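Local coordinates for FYVE, RhoGEF and PH domain-containing protein 5 (PDB 3MPX) that activates the small GTPase CDC42 as a guanine nucleotide exchange factor, promoting exchange of its bound GDP for GTP, including in response to VEGF, at residues A[166-171]-A[236-241]; A[176-181]-A[223-228]. All coordinates share one frame; numbering follows the deposited sequence.

Contact 1 of 2, residues A[166-171]-A[236-241]; sequences LLRVVQ and DLLQPG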
ATOM      1  N   LEU A 166      -2.865   5.859  -9.474  1.00 24.34           N
ATOM      2  CA  LEU A 166      -3.225   6.875  -8.483  1.00 23.09           C
ATOM      3  C   LEU A 166      -3.407   6.296  -7.081  1.00 26.28           C
ATOM      4  O   LEU A 166      -3.397   7.063  -6.112  1.00 27.15           O
ATOM      5  CB  LEU A 166      -4.427   7.720  -8.901  1.00 22.77           C
ATOM      6  CG  LEU A 166      -4.059   8.825  -9.887  1.00 26.29           C
ATOM      7  CD1 LEU A 166      -5.031   8.879 -10.992  1.00 25.91           C
ATOM      8  CD2 LEU A 166      -3.889  10.168  -9.203  1.00 25.05           C
ATOM      9  N   LEU A 167      -3.505   4.948  -6.954  1.00 19.56           N
ATOM     10  CA  LEU A 167      -3.533   4.272  -5.657  1.00 17.91           C
ATOM     11  C   LEU A 167      -2.199   4.600  -4.972  1.00 18.25           C
ATOM     12  O   LEU A 167      -2.148   4.726  -3.744  1.00 18.10           O
ATOM     13  CB  LEU A 167      -3.616   2.735  -5.822  1.00 18.30           C
ATOM     14  CG  LEU A 167      -4.851   2.113  -6.481  1.00 23.53           C
ATOM     15  CD1 LEU A 167      -4.603   0.661  -6.783  1.00 23.96           C
ATOM     16  CD2 LEU A 167      -6.071   2.211  -5.587  1.00 25.80           C
ATOM     17  N   ARG A 168      -1.121   4.746  -5.792  1.00 12.08           N
ATOM     18  CA  ARG A 168       0.245   5.071  -5.384  1.00 11.03           C
ATOM     19  C   ARG A 168       0.305   6.389  -4.578  1.00 10.78           C
ATOM     20  O   ARG A 168       1.141   6.509  -3.686  1.00 10.36           O
ATOM     21  CB  ARG A 168       1.184   5.099  -6.605  1.00 12.82           C
ATOM     22  CG  ARG A 168       1.869   3.767  -6.888  1.00 20.96           C
ATOM     23  CD  ARG A 168       2.457   3.737  -8.275  1.00 43.55           C
ATOM     24  NE  ARG A 168       1.983   2.586  -9.052  1.00 63.53           N
ATOM     25  CZ  ARG A 168       2.282   2.362 -10.331  1.00 78.90           C
ATOM     26  NH1 ARG A 168       3.059   3.210 -10.999  1.00 67.26           N
ATOM     27  NH2 ARG A 168       1.806   1.290 -10.953  1.00 64.47           N
ATOM     28  N   VAL A 169      -0.621   7.334  -4.846  1.00  4.61           N
ATOM     29  CA  VAL A 169      -0.785   8.587  -4.103  1.00  3.42           C
ATOM     30  C   VAL A 169      -1.269   8.254  -2.675  1.00  9.66           C
ATOM     31  O   VAL A 169      -0.580   8.584  -1.718  1.00 11.69           O
ATOM     32  CB  VAL A 169      -1.736   9.566  -4.857  1.00  5.93           C
ATOM     33  CG1 VAL A 169      -2.218  10.726  -3.979  1.00  5.06           C
ATOM     34  CG2 VAL A 169      -1.079  10.084  -6.133  1.00  5.39           C
ATOM     35  N   VAL A 170      -2.417   7.551  -2.549  1.00  5.00           N
ATOM     36  CA  VAL A 170      -3.092   7.142  -1.304  1.00  3.84           C
ATOM     37  C   VAL A 170      -2.267   6.105  -0.490  1.00  7.97           C
ATOM     38  O   VAL A 170      -2.479   5.944   0.710  1.00  7.34           O
ATOM     39  CB  VAL A 170      -4.498   6.583  -1.674  1.00  7.06           C
ATOM     40  CG1 VAL A 170      -5.339   6.235  -0.441  1.00  6.80           C
ATOM     41  CG2 VAL A 170      -5.247   7.535  -2.590  1.00  6.56           C
ATOM     42  N   GLN A 171      -1.385   5.376  -1.156  1.00  5.32           N
ATOM     43  CA  GLN A 171      -0.570   4.336  -0.543  1.00  6.13           C
ATOM     44  C   GLN A 171       0.488   4.917   0.454  1.00 10.44           C
ATOM     45  O   GLN A 171       0.773   4.286   1.481  1.00  8.87           O
ATOM     46  CB  GLN A 171       0.051   3.484  -1.666  1.00  7.48           C
ATOM     47  CG  GLN A 171       1.254   2.642  -1.305  1.00 16.78           C
ATOM     48  CD  GLN A 171       1.839   2.045  -2.546  1.00 24.26           C
ATOM     49  OE1 GLN A 171       1.556   0.906  -2.878  1.00 19.04           O
ATOM     50  NE2 GLN A 171       2.629   2.816  -3.283  1.00 12.56           N
ATOM     51  N   ASP A 236       7.229  -5.211  -3.395  1.00 39.36           N
ATOM     52  CA  ASP A 236       6.040  -4.379  -3.596  1.00 39.38           C
ATOM     53  C   ASP A 236       4.944  -5.196  -4.212  1.00 45.14           C
ATOM     54  O   ASP A 236       5.065  -5.630  -5.361  1.00 46.09           O
ATOM     55  CB  ASP A 236       6.348  -3.137  -4.452  1.00 40.79           C
ATOM     56  N   LEU A 237       3.877  -5.430  -3.441  1.00 40.87           N
ATOM     57  CA  LEU A 237       2.769  -6.268  -3.884  1.00 40.90           C
ATOM     58  C   LEU A 237       1.745  -5.509  -4.714  1.00 44.70           C
ATOM     59  O   LEU A 237       0.846  -6.132  -5.284  1.00 44.40           O
ATOM     60  CB  LEU A 237       2.080  -6.938  -2.679  1.00 41.21           C
ATOM     61  CG  LEU A 237       2.991  -7.654  -1.688  1.00 46.80           C
ATOM     62  CD1 LEU A 237       2.425  -7.586  -0.302  1.00 47.22           C
ATOM     63  CD2 LEU A 237       3.267  -9.084  -2.114  1.00 50.52           C
ATOM     64  N   LEU A 238       1.850  -4.170  -4.771  1.00 40.44           N
ATOM     65  CA  LEU A 238       0.867  -3.391  -5.504  1.00 39.41           C
ATOM     66  C   LEU A 238       0.920  -3.743  -6.984  1.00 39.15           C
ATOM     67  O   LEU A 238       1.828  -3.312  -7.697  1.00 38.65           O
ATOM     68  CB  LEU A 238       1.008  -1.878  -5.248  1.00 39.91           C
ATOM     69  CG  LEU A 238      -0.111  -1.011  -5.844  1.00 45.69           C
ATOM     70  CD1 LEU A 238      -1.421  -1.172  -5.074  1.00 45.92           C
ATOM     71  CD2 LEU A 238       0.307   0.454  -5.955  1.00 48.85           C
ATOM     72  N   GLN A 239      -0.023  -4.614  -7.400  1.00 32.57           N
ATOM     73  CA  GLN A 239      -0.200  -5.104  -8.768  1.00 30.97           C
ATOM     74  C   GLN A 239      -1.690  -5.002  -9.162  1.00 33.54           C
ATOM     75  O   GLN A 239      -2.560  -5.265  -8.323  1.00 32.06           O
ATOM     76  CB  GLN A 239       0.335  -6.537  -8.922  1.00 31.85           C
ATOM     77  N   PRO A 240      -2.015  -4.581 -10.413  1.00 29.86           N
ATOM     78  CA  PRO A 240      -3.432  -4.421 -10.789  1.00 29.35           C
ATOM     79  C   PRO A 240      -4.196  -5.720 -10.717  1.00 34.89           C
ATOM     80  O   PRO A 240      -3.695  -6.741 -11.203  1.00 35.86           O
ATOM     81  CB  PRO A 240      -3.366  -3.896 -12.225  1.00 30.44           C
ATOM     82  CG  PRO A 240      -2.012  -3.335 -12.366  1.00 34.55           C
ATOM     83  CD  PRO A 240      -1.128  -4.196 -11.527  1.00 30.56           C
ATOM     84  N   GLY A 241      -5.364  -5.671 -10.073  1.00 30.33           N
ATOM     85  CA  GLY A 241      -6.251  -6.819  -9.893  1.00 29.36           C
ATOM     86  C   GLY A 241      -5.934  -7.714  -8.705  1.00 31.17           C
ATOM     87  O   GLY A 241      -6.784  -8.523  -8.308  1.00 30.37           O
TER

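Contact 2 of 2, residues A[176-181]-A[223-228]; sequences YQVLLT and KLVHIE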
ATOM      1  N   TYR A 176       3.390   5.761   5.965  1.00 11.56           N
ATOM      2  CA  TYR A 176       3.687   6.572   7.155  1.00 11.39           C
ATOM      3  C   TYR A 176       3.293   5.763   8.409  1.00 16.61           C
ATOM      4  O   TYR A 176       4.093   5.645   9.327  1.00 17.51           O
ATOM      5  CB  TYR A 176       2.919   7.895   7.142  1.00 12.89           C
ATOM      6  CG  TYR A 176       3.318   8.918   6.099  1.00 15.26           C
ATOM      7  CD1 TYR A 176       4.650   9.077   5.719  1.00 16.84           C
ATOM      8  CD2 TYR A 176       2.388   9.822   5.594  1.00 16.43           C
ATOM      9  CE1 TYR A 176       5.027  10.049   4.794  1.00 16.65           C
ATOM     10  CE2 TYR A 176       2.755  10.799   4.671  1.00 17.57           C
ATOM     11  CZ  TYR A 176       4.071  10.894   4.257  1.00 25.19           C
ATOM     12  OH  TYR A 176       4.415  11.843   3.331  1.00 28.08           O
ATOM     13  N   GLN A 177       2.094   5.136   8.398  1.00 11.72           N
ATOM     14  CA  GLN A 177       1.589   4.252   9.448  1.00  9.74           C
ATOM     15  C   GLN A 177       2.577   3.146   9.778  1.00 12.87           C
ATOM     16  O   GLN A 177       2.959   3.033  10.935  1.00 12.82           O
ATOM     17  CB  GLN A 177       0.252   3.653   9.034  1.00 10.59           C
ATOM     18  CG  GLN A 177      -0.908   4.618   9.253  1.00 29.33           C
ATOM     19  CD  GLN A 177      -2.268   4.074   8.871  1.00 61.49           C
ATOM     20  OE1 GLN A 177      -3.290   4.541   9.383  1.00 59.97           O
ATOM     21  NE2 GLN A 177      -2.333   3.101   7.947  1.00 54.92           N
ATOM     22  N   VAL A 178       3.064   2.387   8.775  1.00  9.72           N
ATOM     23  CA  VAL A 178       4.023   1.301   9.046  1.00 10.18           C
ATOM     24  C   VAL A 178       5.389   1.853   9.518  1.00 16.43           C
ATOM     25  O   VAL A 178       5.932   1.335  10.492  1.00 16.01           O
ATOM     26  CB  VAL A 178       4.181   0.213   7.930  1.00 13.15           C
ATOM     27  CG1 VAL A 178       2.840  -0.330   7.479  1.00 12.35           C
ATOM     28  CG2 VAL A 178       4.987   0.702   6.735  1.00 12.98           C
ATOM     29  N   LEU A 179       5.913   2.904   8.861  1.00 14.30           N
ATOM     30  CA  LEU A 179       7.193   3.509   9.225  1.00 14.83           C
ATOM     31  C   LEU A 179       7.142   4.120  10.619  1.00 19.21           C
ATOM     32  O   LEU A 179       8.058   3.881  11.416  1.00 20.05           O
ATOM     33  CB  LEU A 179       7.620   4.587   8.208  1.00 15.16           C
ATOM     34  CG  LEU A 179       8.365   4.105   6.972  1.00 20.56           C
ATOM     35  CD1 LEU A 179       7.920   4.857   5.749  1.00 20.56           C
ATOM     36  CD2 LEU A 179       9.850   4.297   7.134  1.00 25.37           C
ATOM     37  N   LEU A 180       6.066   4.883  10.918  1.00 13.79           N
ATOM     38  CA  LEU A 180       5.912   5.597  12.174  1.00 13.91           C
ATOM     39  C   LEU A 180       5.710   4.667  13.349  1.00 21.24           C
ATOM     40  O   LEU A 180       6.165   4.974  14.466  1.00 21.54           O
ATOM     41  CB  LEU A 180       4.825   6.668  12.076  1.00 14.14           C
ATOM     42  CG  LEU A 180       5.265   7.922  11.277  1.00 18.64           C
ATOM     43  CD1 LEU A 180       4.097   8.718  10.833  1.00 18.48           C
ATOM     44  CD2 LEU A 180       6.217   8.805  12.088  1.00 21.85           C
ATOM     45  N   THR A 181       5.125   3.480  13.084  1.00 18.97           N
ATOM     46  CA  THR A 181       4.979   2.422  14.087  1.00 18.06           C
ATOM     47  C   THR A 181       6.358   1.778  14.342  1.00 23.62           C
ATOM     48  O   THR A 181       6.662   1.469  15.486  1.00 25.38           O
ATOM     49  CB  THR A 181       3.889   1.454  13.673  1.00 13.93           C
ATOM     50  OG1 THR A 181       2.677   2.210  13.611  1.00  7.63           O
ATOM     51  CG2 THR A 181       3.749   0.282  14.636  1.00  8.05           C
ATOM     52  N   LYS A 223      -3.882  -3.880   3.335  1.00 14.29           N
ATOM     53  CA  LYS A 223      -3.372  -5.246   3.542  1.00 14.76           C
ATOM     54  C   LYS A 223      -2.013  -5.433   2.885  1.00 18.83           C
ATOM     55  O   LYS A 223      -1.067  -5.816   3.574  1.00 18.11           O
ATOM     56  CB  LYS A 223      -4.356  -6.326   3.050  1.00 17.84           C
ATOM     57  CG  LYS A 223      -5.503  -6.612   4.018  1.00 36.66           C
ATOM     58  CD  LYS A 223      -6.624  -7.452   3.393  1.00 46.81           C
ATOM     59  CE  LYS A 223      -7.677  -6.665   2.641  1.00 57.43           C
ATOM     60  NZ  LYS A 223      -8.350  -7.488   1.595  1.00 66.87           N
ATOM     61  N   LEU A 224      -1.897  -5.050   1.587  1.00 15.27           N
ATOM     62  CA  LEU A 224      -0.674  -5.200   0.800  1.00 14.54           C
ATOM     63  C   LEU A 224       0.463  -4.316   1.305  1.00 19.29           C
ATOM     64  O   LEU A 224       1.625  -4.752   1.231  1.00 19.06           O
ATOM     65  CB  LEU A 224      -0.921  -4.996  -0.705  1.00 14.27           C
ATOM     66  CG  LEU A 224      -2.088  -5.811  -1.375  1.00 18.06           C
ATOM     67  CD1 LEU A 224      -2.066  -5.660  -2.896  1.00 18.05           C
ATOM     68  CD2 LEU A 224      -2.106  -7.305  -0.965  1.00 14.15           C
ATOM     69  N   VAL A 225       0.155  -3.116   1.874  1.00 16.07           N
ATOM     70  CA  VAL A 225       1.223  -2.257   2.406  1.00 16.58           C
ATOM     71  C   VAL A 225       1.790  -2.888   3.701  1.00 21.74           C
ATOM     72  O   VAL A 225       3.024  -2.972   3.862  1.00 22.36           O
ATOM     73  CB  VAL A 225       0.840  -0.762   2.562  1.00 21.35           C
ATOM     74  CG1 VAL A 225       1.892  -0.001   3.368  1.00 21.92           C
ATOM     75  CG2 VAL A 225       0.648  -0.091   1.198  1.00 21.15           C
ATOM     76  N   HIS A 226       0.896  -3.400   4.580  1.00 16.22           N
ATOM     77  CA  HIS A 226       1.321  -4.039   5.823  1.00 14.08           C
ATOM     78  C   HIS A 226       2.027  -5.392   5.577  1.00 19.28           C
ATOM     79  O   HIS A 226       3.013  -5.680   6.276  1.00 19.33           O
ATOM     80  CB  HIS A 226       0.153  -4.165   6.786  1.00 13.12           C
ATOM     81  CG  HIS A 226      -0.243  -2.853   7.381  1.00 15.48           C
ATOM     82  ND1 HIS A 226       0.419  -2.331   8.480  1.00 16.75           N
ATOM     83  CD2 HIS A 226      -1.214  -1.986   7.004  1.00 16.67           C
ATOM     84  CE1 HIS A 226      -0.168  -1.167   8.735  1.00 15.80           C
ATOM     85  NE2 HIS A 226      -1.158  -0.918   7.876  1.00 16.14           N
ATOM     86  N   ILE A 227       1.571  -6.174   4.553  1.00 15.09           N
ATOM     87  CA  ILE A 227       2.156  -7.478   4.183  1.00 15.50           C
ATOM     88  C   ILE A 227       3.529  -7.284   3.544  1.00 24.31           C
ATOM     89  O   ILE A 227       4.431  -8.063   3.840  1.00 25.97           O
ATOM     90  CB  ILE A 227       1.203  -8.368   3.317  1.00 17.84           C
ATOM     91  CG1 ILE A 227       0.005  -8.842   4.153  1.00 16.53           C
ATOM     92  CG2 ILE A 227       1.909  -9.585   2.670  1.00 17.76           C
ATOM     93  CD1 ILE A 227      -1.083  -9.110   3.379  1.00 18.34           C
ATOM     94  N   GLU A 228       3.713  -6.248   2.702  1.00 22.20           N
ATOM     95  CA  GLU A 228       5.026  -5.985   2.108  1.00 21.53           C
ATOM     96  C   GLU A 228       6.029  -5.713   3.230  1.00 26.34           C
ATOM     97  O   GLU A 228       7.009  -6.427   3.340  1.00 26.23           O
ATOM     98  CB  GLU A 228       4.970  -4.823   1.095  1.00 22.52           C
TER

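Contact 1 of 2, residues A[166-171]-A[236-241]
The backbone N of Q171 bonds to the O of L167 at 2.8 Å, and this turn of helix sets the two side chains one above the other on the face that meets L238. No hydrogen bond crosses the contact; three side chains of the helix close round one leucine from the loop. L238 holds its CG anti to the backbone N (chi1 -172°), which sends the branched end out from the loop to the helix. Its two methyls then part company. CD1 meets CD1 of L167 at 4.1 Å, methyl against methyl with the two chains slanting across each other. CD2 lies 3.8 Å from CG of R168, and near the plane of the guanidinium, at its edge. Leucine suits the spot because its forked tip serves an apolar and a half-polar neighbour at once, while arginine offers aliphatic carbon below its charge. Q171 comes from the opposite direction, extended beyond CG, and its OE1 approaches CD2 of L238 at 3.4 Å in a van der Waals contact. With an alanine in place of L238, both methyls would go, and L167 and the CG of R168 would probably face a gap where the loop now grips the helix. The contact joins helix 162-184 of the DH domain to the loop between strand 231-232 and strand 244-254, the first long strand of the PH fold. Helix 218-230 closes one flank, its L221 touching both Q171 and L238, while on the helix's other faces L166 and V169 pack against helices 21-59 and 117-138.

Contact 2 of 2, residues A[176-181]-A[223-228]
Segments 176-181 and 223-228 run in roughly the same direction, their axes 10.2 Å apart at closest approach and crossing at -34°, with V178 and H226 the nearest pair by CA. V178 buries more surface here than any other residue, followed by H226. Its CG1 lies over one face of the H226 imidazole, 3.3 Å from ND1 and almost as near CE1, so that the methyl sits above the ND1-CE1 side of the ring. That methyl stands anti to the carbonyl carbon of its own residue (chi1 -50°), the position from which it can reach across to the other helix. The same CG1 touches CG1 of V225 at 4.2 Å. A beta-branched valine suits this interface: it is short and broad, and a single methyl can serve two neighbours on the facing helix.

The pair joins the long helix 162-184 of the DH helical bundle to helix 218-230, which leads towards the PH domain; this is the DH-PH tandem characteristic of Dbl-family exchange factors, and here the connecting helix packs back on the bundle. Q177 marks the polar border. Its NE2 stands at the edge of the H226 ring, 4.2 Å from that ring's NE2 and too far for a bond, with amide and imidazole planes 44° apart. The other end of the amide is occupied, OE1 bonding to T208 OG1 on helix 192-214, which should fix how the amide is turned. T181 OG1 bonds at 2.8 Å to the backbone O of Q177, which also accepts the backbone N of T181, the two donors arriving from opposite faces of the carbonyl plane. Threonine thus folds its hydroxyl back onto its own helix, spending it on a carbonyl one turn earlier.

How the contacts relate
The two contacts share helix 162-184 and lie with their centres 13 Å apart, contact 1 towards the helix start and contact 2 towards its end. They also touch. Q171 of contact 1 sets its CG 3.8 Å from CG2 of V225, and L237, on the loop beside L238, turns its own side chain to helix 218-230, where its CD1 comes 3.6 Å from CG2 of I227. The chain leaves contact 2 through helix 218-230 and returns by segment 236-241 to the same DH helix, so the DH-PH connection meets it at two places. In Dbl-family relatives the equivalent helix contributes to the GTPase-binding surface, as helix 162-184 probably does here.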